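Local coordinates for protein UDP-galactopyranose mutase (Deinococcus radiodurans, PDB 3HDQ) that binds FAD and the substrate UDP-galactose and probably interconverts the pyranose and furanose forms of this sugar nucleotide, at residues A193-R198 with P336-E341; E154-R157 with D161-V164; F175-T180 with G185-E190; G259-F264 with E344-Y349. All blocks are in the same frame, centred on the assembly; numbering follows the deposited sequence.

In the fold
Following the chain from the N terminus, contact 2 comes first: it closes the tight turn by which the loop after helix 139-149 enters helix 159-184. Contact 3 closes a second short loop at the other end of that helix, folding 185-190 back on its last turns. Contact 1 spans far more sequence, bringing the loop 193-198 to the residues that lead from strand 320-336 into helix 340-355. Contact 4 crosses it, since 259-264 lies within the span of contact 1 and 344-349 beyond it; the helix 340-355 serves both. Contacts 1, 2 and 3 touch one another, and 1 and 3 also hold the substrate, whereas contact 4 lies on the FAD side.

Contact 1 (A193-R198 with P336-E341); sequences ASVTAR and PVPRPE. With GDU (galactose-uridine-5'-diphosphate), chain K.
Val195 meets Pro338 with one of its two methyls: Val195 CG2 rests on the proline ring, 3.8 Å from Pro338 CG, and the two side chains cross at about a right angle. With CG1 anti to the backbone N, the other branch is left for the substrate, and Val195 CG1 lies 3.5 Å from GDU O2D. A beta-branched residue suits a place with neighbours on two sides, its methyls turned to the proline and to the ribose. The rigid proline ring offers a fixed apolar surface, Pro338 CB, CG and CD all lying near CG2, just before helix 340-355, whose N-cap is Arg339.

Arg198 runs alongside the C5D methylene and ends at the alpha phosphate. Arg198 CB stands 4.0 Å from GDU C5D, and Arg198 CD packs on the same methylene, 3.7 Å from GDU C5D. The bend at chi3 (64°) then brings the guanidinium edge to the phosphate. Arg198 NE donates to GDU O2A at 2.9 Å (153°). Arg198 NH2 reaches the same GDU O2A at 3.0 Å and is also held by Asn372 OD1, while Tyr370, which approaches Pro338 as well, makes a cation-pi contact with Arg198.

Two N-H groups thus converge on one phosphate oxygen, and the positive charge probably offsets part of the negative charge of the diphosphate, while the apolar Val195–Pro338 touch joins this loop to the start of helix 340-355.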
# COMPACT_ATOMS: atom_id res chain seq x y z
N ALA A 193 -38.15 4.33 -7.48
CA ALA A 193 -37.82 5.41 -8.40
C ALA A 193 -36.40 5.97 -8.26
O ALA A 193 -35.81 6.44 -9.24
CB ALA A 193 -38.83 6.54 -8.23
N SER A 194 -35.87 5.93 -7.05
CA SER A 194 -34.62 6.63 -6.73
C SER A 194 -33.38 6.06 -7.42
O SER A 194 -32.34 6.71 -7.47
CB SER A 194 -34.40 6.65 -5.22
OG SER A 194 -34.19 5.33 -4.74
N VAL A 195 -33.49 4.84 -7.93
CA VAL A 195 -32.37 4.18 -8.58
C VAL A 195 -32.11 4.79 -9.96
O VAL A 195 -31.02 5.31 -10.21
CB VAL A 195 -32.60 2.65 -8.70
CG1 VAL A 195 -31.52 2.00 -9.54
CG2 VAL A 195 -32.64 2.03 -7.31
N THR A 196 -33.11 4.77 -10.84
CA THR A 196 -32.94 5.39 -12.16
C THR A 196 -33.00 6.92 -12.11
O THR A 196 -32.42 7.58 -12.96
CB THR A 196 -33.94 4.85 -13.21
OG1 THR A 196 -35.27 5.16 -12.81
CG2 THR A 196 -33.78 3.35 -13.38
N ALA A 197 -33.69 7.47 -11.11
CA ALA A 197 -33.70 8.91 -10.89
C ALA A 197 -32.30 9.47 -10.63
O ALA A 197 -32.09 10.68 -10.69
CB ALA A 197 -34.63 9.28 -9.74
N ARG A 198 -31.34 8.59 -10.34
CA ARG A 198 -29.95 9.01 -10.17
C ARG A 198 -29.39 9.67 -11.43
O ARG A 198 -28.50 10.52 -11.35
CB ARG A 198 -29.06 7.82 -9.80
CG ARG A 198 -29.12 7.43 -8.33
CD ARG A 198 -28.40 6.11 -8.05
NE ARG A 198 -26.95 6.15 -8.30
CZ ARG A 198 -26.05 6.54 -7.41
NH1 ARG A 198 -26.43 6.93 -6.20
NH2 ARG A 198 -24.76 6.54 -7.72
N PRO A 336 -27.07 -1.62 -1.81
CA PRO A 336 -28.40 -1.98 -1.33
C PRO A 336 -29.32 -2.06 -2.55
O PRO A 336 -28.99 -1.50 -3.60
CB PRO A 336 -28.81 -0.77 -0.48
CG PRO A 336 -27.60 0.10 -0.37
CD PRO A 336 -26.73 -0.22 -1.54
N VAL A 337 -30.46 -2.73 -2.41
CA VAL A 337 -31.40 -2.91 -3.51
C VAL A 337 -32.74 -2.21 -3.21
O VAL A 337 -33.69 -2.84 -2.75
CB VAL A 337 -31.64 -4.41 -3.77
CG1 VAL A 337 -32.55 -4.62 -4.98
CG2 VAL A 337 -30.31 -5.14 -3.96
N PRO A 338 -32.81 -0.89 -3.47
CA PRO A 338 -33.99 -0.12 -3.08
C PRO A 338 -35.28 -0.59 -3.78
O PRO A 338 -35.42 -0.44 -4.99
CB PRO A 338 -33.62 1.32 -3.48
CG PRO A 338 -32.13 1.30 -3.64
CD PRO A 338 -31.83 -0.05 -4.17
N ARG A 339 -36.18 -1.18 -3.01
CA ARG A 339 -37.52 -1.57 -3.45
C ARG A 339 -38.30 -1.91 -2.19
O ARG A 339 -37.70 -2.23 -1.16
CB ARG A 339 -37.47 -2.78 -4.39
CG ARG A 339 -36.81 -4.00 -3.80
CD ARG A 339 -36.50 -5.03 -4.87
NE ARG A 339 -37.68 -5.47 -5.61
CZ ARG A 339 -38.08 -6.74 -5.65
NH1 ARG A 339 -37.40 -7.66 -4.99
NH2 ARG A 339 -39.16 -7.09 -6.35
N PRO A 340 -39.64 -1.83 -2.25
CA PRO A 340 -40.49 -1.99 -1.06
C PRO A 340 -40.22 -3.26 -0.23
O PRO A 340 -40.19 -3.15 1.00
CB PRO A 340 -41.91 -2.00 -1.64
CG PRO A 340 -41.78 -1.21 -2.93
CD PRO A 340 -40.43 -1.59 -3.47
N GLU A 341 -40.03 -4.42 -0.86
CA GLU A 341 -39.77 -5.64 -0.09
C GLU A 341 -38.47 -5.57 0.71
O GLU A 341 -38.36 -6.21 1.76
CB GLU A 341 -39.83 -6.95 -0.92
CG GLU A 341 -39.49 -6.85 -2.39
CD GLU A 341 -40.60 -6.18 -3.18
OE1 GLU A 341 -40.45 -4.98 -3.52
OE2 GLU A 341 -41.63 -6.84 -3.45
N1 GDU K . -28.79 3.44 -15.49
C2 GDU K . -29.02 3.00 -16.63
N3 GDU K . -28.47 3.05 -17.77
C4 GDU K . -27.32 3.75 -17.77
C5 GDU K . -26.87 4.35 -16.49
C6 GDU K . -27.63 4.16 -15.39
O2 GDU K . -30.22 2.24 -16.67
O4 GDU K . -26.65 3.86 -18.79
C1D GDU K . -29.61 3.19 -14.34
C2D GDU K . -29.45 1.84 -13.60
O2D GDU K . -30.63 1.45 -12.92
C3D GDU K . -28.32 2.19 -12.64
C4D GDU K . -28.84 3.54 -12.15
O4D GDU K . -29.44 4.16 -13.28
O3D GDU K . -28.20 1.21 -11.61
C5D GDU K . -27.87 4.37 -11.32
O5D GDU K . -26.80 4.66 -12.23
PA GDU K . -25.29 4.85 -11.74
O1A GDU K . -24.51 5.44 -12.87
O2A GDU K . -25.29 5.78 -10.61
O3A GDU K . -24.63 3.44 -11.42
PB GDU K . -23.44 3.26 -10.39
O1B GDU K . -23.23 1.80 -10.43
O2B GDU K . -23.72 3.62 -8.97
O3B GDU K . -22.06 3.93 -10.87
C1' GDU K . -20.85 4.30 -10.18
C2' GDU K . -21.04 5.70 -9.56
C3' GDU K . -21.62 6.59 -10.68
C4' GDU K . -20.51 6.78 -11.76
C5' GDU K . -19.99 5.38 -12.19
C6' GDU K . -18.68 5.44 -13.04
O2' GDU K . -21.85 5.66 -8.37
O3' GDU K . -22.06 7.84 -10.11
O4' GDU K . -19.45 7.58 -11.17
O5' GDU K . -19.80 4.35 -11.18
O6' GDU K . -18.94 5.32 -14.46

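Contact 2 (E154-R157 with D161-V164); sequences EQVR and DVVV
The guanidinium of Arg157 and the carboxylate of Asp161 belong to side chains lying side by side, their planes 45° apart, yet their charged ends do not meet: Arg157 NE is 5.7 Å from Asp161 OD2. One face of the guanidinium is occupied by Gln155 CB, over its centre, and Gln155 OE1 takes two weak hydrogen bonds from NH1 and NH2 of the same group. The carboxylate turns instead to the backbone. Arg157 N donates to Asp161 OD2 at 3.0 Å, nearly straight at 164°, using the anti lone pair of that oxygen.

Thr158 N donates to the same oxygen, and since Asp161 stands in the first turn of helix 159-184, this second bond has the form of one half of a capping box. Aspartate is apt here: short enough to reach back to amides just ahead of the helix, and with a negative charge probably favoured near its N-terminal end.

Beside the polar bonds, Val156 supplies an apolar patch. Its CG1, placed anti to the backbone N (chi1 -178°), lies 3.6 Å from Asp161 CB and 3.5 Å from Val162 CG1. Val162 meets this methyl at about a right angle, and on the loop beyond it touches Ala193 and Thr196.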
# COMPACT_ATOMS: atom_id res chain seq x y z
N GLU A 154 -49.70 8.78 -12.62
CA GLU A 154 -50.31 9.66 -11.67
C GLU A 154 -49.46 9.83 -10.44
O GLU A 154 -49.45 10.87 -9.81
CB GLU A 154 -51.68 9.12 -11.35
CG GLU A 154 -52.71 9.49 -12.42
CD GLU A 154 -54.00 9.99 -11.82
OE1 GLU A 154 -53.97 10.32 -10.61
OE2 GLU A 154 -55.02 10.04 -12.55
N GLN A 155 -48.70 8.80 -10.15
CA GLN A 155 -47.79 8.79 -9.04
C GLN A 155 -46.57 8.05 -9.43
O GLN A 155 -46.64 6.90 -9.73
CB GLN A 155 -48.43 8.03 -7.89
CG GLN A 155 -48.91 8.90 -6.78
CD GLN A 155 -47.94 9.00 -5.66
OE1 GLN A 155 -48.01 8.24 -4.70
NE2 GLN A 155 -47.02 9.94 -5.75
N VAL A 156 -45.43 8.71 -9.40
CA VAL A 156 -44.17 8.04 -9.68
C VAL A 156 -43.65 7.31 -8.45
O VAL A 156 -43.48 7.90 -7.39
CB VAL A 156 -43.11 9.07 -10.14
CG1 VAL A 156 -41.80 8.37 -10.48
CG2 VAL A 156 -43.64 9.86 -11.34
N ARG A 157 -43.41 6.01 -8.60
CA ARG A 157 -42.92 5.20 -7.49
C ARG A 157 -41.76 4.33 -7.95
O ARG A 157 -40.83 4.05 -7.20
CB ARG A 157 -44.00 4.24 -7.00
CG ARG A 157 -45.41 4.58 -7.39
CD ARG A 157 -46.33 3.40 -7.11
NE ARG A 157 -47.55 3.78 -6.39
CZ ARG A 157 -47.61 4.73 -5.46
NH1 ARG A 157 -46.52 5.39 -5.09
NH2 ARG A 157 -48.77 5.01 -4.87
N ASP A 161 -41.34 4.21 -13.80
CA ASP A 161 -42.13 5.44 -13.78
C ASP A 161 -41.28 6.68 -14.01
O ASP A 161 -41.68 7.55 -14.79
CB ASP A 161 -42.87 5.61 -12.44
CG ASP A 161 -43.89 4.52 -12.18
OD1 ASP A 161 -44.28 3.80 -13.12
OD2 ASP A 161 -44.29 4.39 -11.00
N VAL A 162 -40.15 6.80 -13.31
CA VAL A 162 -39.38 8.05 -13.36
C VAL A 162 -38.87 8.35 -14.76
O VAL A 162 -38.78 9.51 -15.15
CB VAL A 162 -38.17 8.09 -12.38
CG1 VAL A 162 -38.43 9.07 -11.26
CG2 VAL A 162 -37.83 6.72 -11.86
N VAL A 163 -38.54 7.31 -15.50
CA VAL A 163 -37.98 7.47 -16.83
C VAL A 163 -39.06 7.62 -17.90
O VAL A 163 -39.08 8.59 -18.65
CB VAL A 163 -37.05 6.29 -17.18
CG1 VAL A 163 -36.57 6.38 -18.63
CG2 VAL A 163 -35.88 6.27 -16.19
N VAL A 164 -39.97 6.65 -17.95
CA VAL A 164 -40.99 6.63 -18.98
C VAL A 164 -41.89 7.88 -18.95
O VAL A 164 -42.46 8.27 -19.96
CB VAL A 164 -41.81 5.31 -18.91
CG1 VAL A 164 -42.95 5.42 -17.89
CG2 VAL A 164 -42.32 4.93 -20.27

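Contact 3 (F175-T180 with G185-E190); sequences FFRGYT and GLDPSE. With GDU (galactose-uridine-5'-diphosphate), chain K.
Apolar contact joins Thr180 to Pro188: chi1 of -54° sets the threonine OG1 beside the backbone N and leaves CG2 anti to it, with Thr180 CG2 3.7 Å from Pro188 CG. The compact proline ring packs against Thr180 as the chain doubles back, a reversal eased by Gly185 with its positive phi. Near it the aliphatic part of Arg177 passes Asp187, with Arg177 CG 4.0 Å from Asp187 OD1; the charged partner of that oxygen is Arg181.

Hydrogen bonds shape each segment. Asp187 OD2 forms an Asx turn with Ser189 N (2.8 Å) and also accepts from Ser189 OG, the two donors reaching it from opposite faces of the carboxylate plane. Asp187 N in turn donates to Glu190 OE1 at 2.9 Å, tying the short 3-10 segment at its start. In the helix, Thr180 OG1 donates to Phe176 O at 2.7 Å, from above the carbonyl plane, beside the backbone bond of Thr180 N.

The substrate lies against the same helix. The flat Tyr179 ring suits the flat uracil, which lies over one face of it with GDU N3 3.3 Å from Tyr179 CG, while Phe176 CD1 approaches GDU O2 obliquely. GDU N3 donates to Phe175 O at 2.9 Å (154°), and GDU O2D to Thr180 OG1 at 3.0 Å.

Because that hydroxyl donates to Phe176 O, it can accept from GDU O2D, and one threonine serves both sugar and loop packing.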
# COMPACT_ATOMS: atom_id res chain seq x y z
N PHE A 175 -31.95 2.99 -23.24
CA PHE A 175 -30.90 3.39 -22.30
C PHE A 175 -31.05 2.80 -20.89
O PHE A 175 -30.05 2.56 -20.21
CB PHE A 175 -30.81 4.92 -22.22
CG PHE A 175 -30.29 5.57 -23.48
CD1 PHE A 175 -31.14 5.84 -24.54
CD2 PHE A 175 -28.95 5.90 -23.60
CE1 PHE A 175 -30.65 6.42 -25.70
CE2 PHE A 175 -28.46 6.48 -24.77
CZ PHE A 175 -29.31 6.73 -25.82
N PHE A 176 -32.29 2.57 -20.44
CA PHE A 176 -32.52 2.18 -19.04
C PHE A 176 -32.96 0.74 -18.77
O PHE A 176 -32.40 0.08 -17.89
CB PHE A 176 -33.48 3.15 -18.36
CG PHE A 176 -32.86 4.48 -18.08
CD1 PHE A 176 -32.20 4.70 -16.89
CD2 PHE A 176 -32.91 5.49 -19.02
CE1 PHE A 176 -31.62 5.92 -16.64
CE2 PHE A 176 -32.33 6.71 -18.78
CZ PHE A 176 -31.68 6.93 -17.59
N ARG A 177 -33.96 0.25 -19.50
CA ARG A 177 -34.52 -1.06 -19.21
C ARG A 177 -33.46 -2.16 -19.20
O ARG A 177 -33.30 -2.86 -18.20
CB ARG A 177 -35.64 -1.43 -20.17
CG ARG A 177 -36.37 -2.72 -19.75
CD ARG A 177 -37.51 -3.07 -20.68
NE ARG A 177 -37.07 -3.15 -22.07
CZ ARG A 177 -37.70 -3.85 -23.01
NH1 ARG A 177 -38.80 -4.55 -22.71
NH2 ARG A 177 -37.23 -3.88 -24.25
N GLY A 178 -32.75 -2.31 -20.31
CA GLY A 178 -31.73 -3.34 -20.43
C GLY A 178 -30.61 -3.23 -19.40
O GLY A 178 -30.17 -4.23 -18.83
N TYR A 179 -30.13 -2.01 -19.16
CA TYR A 179 -29.03 -1.78 -18.23
C TYR A 179 -29.44 -2.20 -16.82
O TYR A 179 -28.73 -2.96 -16.14
CB TYR A 179 -28.61 -0.31 -18.23
CG TYR A 179 -27.36 -0.04 -17.44
CD1 TYR A 179 -26.14 0.14 -18.08
CD2 TYR A 179 -27.38 0.03 -16.04
CE1 TYR A 179 -24.98 0.38 -17.36
CE2 TYR A 179 -26.23 0.26 -15.31
CZ TYR A 179 -25.03 0.44 -15.99
OH TYR A 179 -23.87 0.69 -15.29
N THR A 180 -30.60 -1.68 -16.41
CA THR A 180 -31.18 -1.96 -15.12
C THR A 180 -31.41 -3.46 -14.90
O THR A 180 -30.98 -4.01 -13.88
CB THR A 180 -32.48 -1.16 -14.93
OG1 THR A 180 -32.21 0.23 -15.16
CG2 THR A 180 -33.02 -1.34 -13.52
N GLY A 185 -30.76 -7.46 -11.81
CA GLY A 185 -31.46 -8.72 -11.93
C GLY A 185 -32.94 -8.48 -11.69
O GLY A 185 -33.69 -9.42 -11.45
N LEU A 186 -33.34 -7.21 -11.73
CA LEU A 186 -34.73 -6.80 -11.61
C LEU A 186 -35.12 -5.88 -12.77
O LEU A 186 -34.28 -5.15 -13.29
CB LEU A 186 -34.95 -6.03 -10.30
CG LEU A 186 -35.27 -6.71 -8.96
CD1 LEU A 186 -35.84 -8.11 -9.16
CD2 LEU A 186 -34.07 -6.74 -8.03
N ASP A 187 -36.39 -5.91 -13.17
CA ASP A 187 -36.92 -4.89 -14.09
C ASP A 187 -37.05 -3.60 -13.29
O ASP A 187 -37.25 -3.64 -12.08
CB ASP A 187 -38.29 -5.30 -14.63
CG ASP A 187 -38.82 -4.33 -15.68
OD1 ASP A 187 -38.50 -4.52 -16.87
OD2 ASP A 187 -39.57 -3.39 -15.32
N PRO A 188 -36.91 -2.44 -13.97
CA PRO A 188 -37.09 -1.15 -13.30
C PRO A 188 -38.45 -1.03 -12.61
O PRO A 188 -38.58 -0.22 -11.70
CB PRO A 188 -37.01 -0.15 -14.46
CG PRO A 188 -36.15 -0.81 -15.45
CD PRO A 188 -36.46 -2.28 -15.36
N SER A 189 -39.44 -1.80 -13.04
CA SER A 189 -40.74 -1.78 -12.38
C SER A 189 -40.62 -2.28 -10.94
O SER A 189 -41.40 -1.89 -10.07
CB SER A 189 -41.77 -2.62 -13.15
OG SER A 189 -41.35 -3.97 -13.25
N GLU A 190 -39.62 -3.14 -10.69
CA GLU A 190 -39.39 -3.72 -9.38
C GLU A 190 -38.41 -2.94 -8.49
O GLU A 190 -38.00 -3.43 -7.44
CB GLU A 190 -38.91 -5.16 -9.53
CG GLU A 190 -39.88 -6.08 -10.29
CD GLU A 190 -39.22 -7.38 -10.73
OE1 GLU A 190 -38.32 -7.32 -11.60
OE2 GLU A 190 -39.61 -8.45 -10.22
N1 GDU K . -28.79 3.44 -15.49
C2 GDU K . -29.02 3.00 -16.63
N3 GDU K . -28.47 3.05 -17.77
C4 GDU K . -27.32 3.75 -17.77
C5 GDU K . -26.87 4.35 -16.49
C6 GDU K . -27.63 4.16 -15.39
O2 GDU K . -30.22 2.24 -16.67
O4 GDU K . -26.65 3.86 -18.79
C1D GDU K . -29.61 3.19 -14.34
C2D GDU K . -29.45 1.84 -13.60
O2D GDU K . -30.63 1.45 -12.92
C3D GDU K . -28.32 2.19 -12.64
C4D GDU K . -28.84 3.54 -12.15
O4D GDU K . -29.44 4.16 -13.28
O3D GDU K . -28.20 1.21 -11.61
C5D GDU K . -27.87 4.37 -11.32
O5D GDU K . -26.80 4.66 -12.23
PA GDU K . -25.29 4.85 -11.74
O1A GDU K . -24.51 5.44 -12.87
O2A GDU K . -25.29 5.78 -10.61
O3A GDU K . -24.63 3.44 -11.42
PB GDU K . -23.44 3.26 -10.39
O1B GDU K . -23.23 1.80 -10.43
O2B GDU K . -23.72 3.62 -8.97
O3B GDU K . -22.06 3.93 -10.87
C1' GDU K . -20.85 4.30 -10.18
C2' GDU K . -21.04 5.70 -9.56
C3' GDU K . -21.62 6.59 -10.68
C4' GDU K . -20.51 6.78 -11.76
C5' GDU K . -19.99 5.38 -12.19
C6' GDU K . -18.68 5.44 -13.04
O2' GDU K . -21.85 5.66 -8.37
O3' GDU K . -22.06 7.84 -10.11
O4' GDU K . -19.45 7.58 -11.17
O5' GDU K . -19.80 4.35 -11.18
O6' GDU K . -18.94 5.32 -14.46

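Contact 4 (G259-F264 with E344-Y349); sequences GPVDAF and ELYKKY
Tyr349, whose ring lies against Asp262, has its hydroxyl gripped by two backbone groups, Gly270 O and Tyr269 N, which fix the tip of the ring. The contact belongs to the FAD-binding, Rossmann-like part of the fold. The segment 259-264 follows strand 252-257 of the five-stranded parallel sheet, with Gly259 and Pro260 touching FAD, and helix 340-355 leads on to the neighbouring strand 359-361.

Over one face of the Tyr349 ring sits Asp262, its CA 3.9 Å from the ring centroid and only 15° off the ring normal, a CH-pi contact, and its CB 3.7 Å from Tyr349 CZ. With chi1 at 53°, CG stands between the backbone N and the carbonyl carbon, and the carboxylate leads away from the tyrosine: Asp262 OD2 forms a salt bridge with Lys271 NZ and accepts from Leu272 N. These two partners probably offset the cost of burying the carboxylate.

Valine fits beside it as a compact apolar residue facing the helix. Val261 CB lies 4.4 Å from Tyr349 CB, and the side chain crosses that of Tyr346, one turn earlier, at about a right angle. There Val261 CG2 meets the ring edge, near its plane, 3.8 Å from Tyr346 CE1.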
# COMPACT_ATOMS: atom_id res chain seq x y z
N GLY A 259 -20.26 -2.29 8.30
CA GLY A 259 -20.54 -3.45 7.47
C GLY A 259 -22.03 -3.58 7.19
O GLY A 259 -22.82 -2.73 7.59
N PRO A 260 -22.43 -4.65 6.48
CA PRO A 260 -23.85 -4.88 6.18
C PRO A 260 -24.66 -5.11 7.47
O PRO A 260 -24.14 -5.77 8.37
CB PRO A 260 -23.84 -6.16 5.34
CG PRO A 260 -22.39 -6.54 5.15
CD PRO A 260 -21.58 -5.81 6.15
N VAL A 261 -25.86 -4.56 7.59
CA VAL A 261 -26.62 -4.68 8.85
C VAL A 261 -27.13 -6.07 9.14
O VAL A 261 -27.22 -6.46 10.30
CB VAL A 261 -27.87 -3.77 8.94
CG1 VAL A 261 -27.72 -2.74 10.05
CG2 VAL A 261 -28.23 -3.18 7.59
N ASP A 262 -27.54 -6.81 8.11
CA ASP A 262 -28.18 -8.09 8.38
C ASP A 262 -27.19 -9.01 9.08
O ASP A 262 -27.54 -9.67 10.06
CB ASP A 262 -28.79 -8.72 7.12
CG ASP A 262 -27.81 -8.84 5.96
OD1 ASP A 262 -26.72 -8.22 6.01
OD2 ASP A 262 -28.13 -9.54 4.97
N ALA A 263 -25.94 -9.01 8.62
CA ALA A 263 -24.89 -9.86 9.17
C ALA A 263 -24.59 -9.53 10.62
O ALA A 263 -24.28 -10.41 11.41
CB ALA A 263 -23.61 -9.76 8.33
N PHE A 264 -24.66 -8.25 10.97
CA PHE A 264 -24.37 -7.85 12.34
C PHE A 264 -25.34 -8.55 13.29
O PHE A 264 -24.97 -8.94 14.40
CB PHE A 264 -24.45 -6.34 12.50
CG PHE A 264 -24.06 -5.86 13.86
CD1 PHE A 264 -22.74 -5.57 14.15
CD2 PHE A 264 -25.01 -5.70 14.85
CE1 PHE A 264 -22.37 -5.13 15.41
CE2 PHE A 264 -24.65 -5.26 16.11
CZ PHE A 264 -23.33 -4.98 16.39
N GLU A 344 -38.68 -2.81 3.65
CA GLU A 344 -39.46 -3.51 4.64
C GLU A 344 -38.53 -4.24 5.59
O GLU A 344 -38.53 -4.00 6.79
CB GLU A 344 -40.36 -4.52 3.92
CG GLU A 344 -41.16 -5.47 4.79
CD GLU A 344 -42.44 -4.84 5.33
OE1 GLU A 344 -42.46 -3.60 5.48
OE2 GLU A 344 -43.41 -5.58 5.59
N LEU A 345 -37.73 -5.14 5.02
CA LEU A 345 -36.76 -5.91 5.78
C LEU A 345 -35.76 -5.01 6.53
O LEU A 345 -35.47 -5.26 7.71
CB LEU A 345 -36.01 -6.84 4.85
CG LEU A 345 -35.77 -8.26 5.32
CD1 LEU A 345 -34.45 -8.75 4.76
CD2 LEU A 345 -35.78 -8.35 6.84
N TYR A 346 -35.25 -3.98 5.87
CA TYR A 346 -34.29 -3.09 6.52
C TYR A 346 -34.88 -2.41 7.75
O TYR A 346 -34.21 -2.28 8.77
CB TYR A 346 -33.72 -2.02 5.58
CG TYR A 346 -32.90 -1.01 6.35
CD1 TYR A 346 -31.70 -1.37 6.96
CD2 TYR A 346 -33.34 0.29 6.52
CE1 TYR A 346 -30.95 -0.46 7.70
CE2 TYR A 346 -32.60 1.22 7.26
CZ TYR A 346 -31.41 0.83 7.84
OH TYR A 346 -30.67 1.75 8.55
N LYS A 347 -36.12 -1.95 7.63
CA LYS A 347 -36.83 -1.30 8.73
C LYS A 347 -36.73 -2.13 10.03
O LYS A 347 -36.58 -1.59 11.12
CB LYS A 347 -38.29 -1.11 8.35
CG LYS A 347 -38.81 0.31 8.53
CD LYS A 347 -38.14 1.26 7.54
CE LYS A 347 -39.12 2.31 7.01
NZ LYS A 347 -39.66 3.20 8.08
N LYS A 348 -36.80 -3.45 9.89
CA LYS A 348 -36.74 -4.34 11.04
C LYS A 348 -35.34 -4.38 11.63
O LYS A 348 -35.17 -4.40 12.85
CB LYS A 348 -37.17 -5.76 10.63
CG LYS A 348 -38.43 -5.80 9.79
CD LYS A 348 -39.66 -6.09 10.62
CE LYS A 348 -39.63 -7.54 11.05
NZ LYS A 348 -39.14 -8.37 9.92
N TYR A 349 -34.33 -4.41 10.76
CA TYR A 349 -32.94 -4.44 11.22
C TYR A 349 -32.58 -3.11 11.85
O TYR A 349 -31.80 -3.05 12.80
CB TYR A 349 -31.98 -4.77 10.08
CG TYR A 349 -31.91 -6.26 9.78
CD1 TYR A 349 -32.36 -6.77 8.57
CD2 TYR A 349 -31.39 -7.14 10.72
CE1 TYR A 349 -32.28 -8.13 8.29
CE2 TYR A 349 -31.31 -8.50 10.45
CZ TYR A 349 -31.76 -8.99 9.25
OH TYR A 349 -31.69 -10.34 9.00